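Local coordinates for group B streptococcal R4 surface protein (Streptococcus agalactiae, PDB 6S5X) that is a cell-wall-anchored surface protein implicated in infection, represented here by its most N-terminal Rib domain, which has an immunoglobulin-like fold, at residues P35-P38 against K39-V43. Sequence-based numbering, arbitrary orientation. Where two conformers were deposited one is given.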
# COMPACT_ATOMS: atom_id res chain seq x y z
N PRO A 35 -7.80 -7.29 5.36
CA PRO A 35 -9.10 -7.80 5.85
C PRO A 35 -9.65 -7.03 7.04
O PRO A 35 -10.86 -7.04 7.26
CB PRO A 35 -8.77 -9.24 6.24
CG PRO A 35 -7.60 -9.62 5.37
CD PRO A 35 -6.78 -8.35 5.33
N ASP A 36 -8.79 -6.38 7.82
CA ASP A 36 -9.23 -5.63 8.99
C ASP A 36 -9.67 -4.23 8.64
O ASP A 36 -10.19 -3.53 9.52
CB ASP A 36 -8.13 -5.52 10.04
CG ASP A 36 -7.74 -6.86 10.64
OD1 ASP A 36 -8.61 -7.74 10.81
OD2 ASP A 36 -6.55 -7.00 10.99
N LEU A 37 -9.50 -3.80 7.40
CA LEU A 37 -9.96 -2.48 7.00
C LEU A 37 -11.42 -2.57 6.54
O LEU A 37 -11.92 -3.65 6.22
CB LEU A 37 -9.08 -1.94 5.89
CG LEU A 37 -7.59 -1.93 6.17
CD1 LEU A 37 -6.84 -1.37 4.96
CD2 LEU A 37 -7.28 -1.15 7.44
N PRO A 38 -12.16 -1.46 6.54
CA PRO A 38 -13.56 -1.53 6.11
C PRO A 38 -13.75 -2.16 4.74
O PRO A 38 -12.95 -1.95 3.82
CB PRO A 38 -14.00 -0.07 6.11
CG PRO A 38 -13.11 0.55 7.19
CD PRO A 38 -11.79 -0.10 6.95
N LYS A 39 -14.82 -2.94 4.61
CA LYS A 39 -15.26 -3.38 3.29
C LYS A 39 -15.32 -2.18 2.37
O LYS A 39 -15.78 -1.10 2.77
CB LYS A 39 -16.63 -4.07 3.39
CG LYS A 39 -16.92 -5.11 2.32
CD LYS A 39 -18.18 -5.88 2.68
CE LYS A 39 -19.05 -6.19 1.48
NZ LYS A 39 -18.62 -7.41 0.75
N GLY A 40 -14.84 -2.35 1.15
CA GLY A 40 -14.85 -1.28 0.17
C GLY A 40 -13.65 -0.35 0.18
O GLY A 40 -13.53 0.50 -0.72
N THR A 41 -12.76 -0.49 1.15
CA THR A 41 -11.50 0.25 1.14
C THR A 41 -10.68 -0.13 -0.09
O THR A 41 -10.60 -1.31 -0.44
CB THR A 41 -10.70 -0.06 2.41
OG1 THR A 41 -11.45 0.29 3.59
CG2 THR A 41 -9.41 0.70 2.40
N THR A 42 -10.07 0.86 -0.73
CA THR A 42 -9.18 0.66 -1.87
C THR A 42 -7.74 0.98 -1.47
O THR A 42 -7.49 1.78 -0.57
CB THR A 42 -9.57 1.53 -3.06
OG1 THR A 42 -9.35 2.91 -2.75
CG2 THR A 42 -11.02 1.30 -3.42
N VAL A 43 -6.80 0.34 -2.16
CA VAL A 43 -5.39 0.59 -1.97
C VAL A 43 -4.75 0.78 -3.34
O VAL A 43 -5.14 0.14 -4.33
CB VAL A 43 -4.69 -0.54 -1.19
CG1 VAL A 43 -5.25 -0.66 0.21
CG2 VAL A 43 -4.85 -1.82 -1.90
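Pro38 and Thr41 hold this short turn together through a single acceptor, the carbonyl oxygen of Pro38, which takes two hydrogen bonds from the same residue. Thr41 N donates to Pro38 O at 3.0 Å, a nearly straight bond that closes the turn, with an N-H...O angle of 160°. The hydroxyl adds a shorter bond, Thr41 OG1 to Pro38 O at 2.7 Å, tilted from the carbonyl plane and arriving over the same face of it as the amide. Both donors are therefore satisfied by one oxygen, and the hydroxyl bond helps to hold the rotation of the threonine side chain. With chi1 at -59°, OG1 sits beside its own backbone N, which lets amide and hydroxyl converge. That placement also lays OG1 against the proline ring, 3.4 Å from Pro38 CD. The methyl branch turns the other way: Thr41 CG2 lies 4.2 Å from CD1 of the buried Leu37, whose side chain runs at about a right angle to that of the threonine. Lys39 and Gly40 occupy the two corners; the positive phi of Gly40, 88°, is the backbone signature of the second corner. Outside the turn, Leu37 and Thr41 both touch Val63 of strand 55-64, while Pro38 and Thr41 meet Tyr65. Directly afterwards, Thr42 pairs through its backbone with Thr64. This is a type II beta turn, Pro38 to Thr41, reinforced by a threonine hydroxyl at its last position and leading the chain into edge strand 42-45 of the Rib domain sheet.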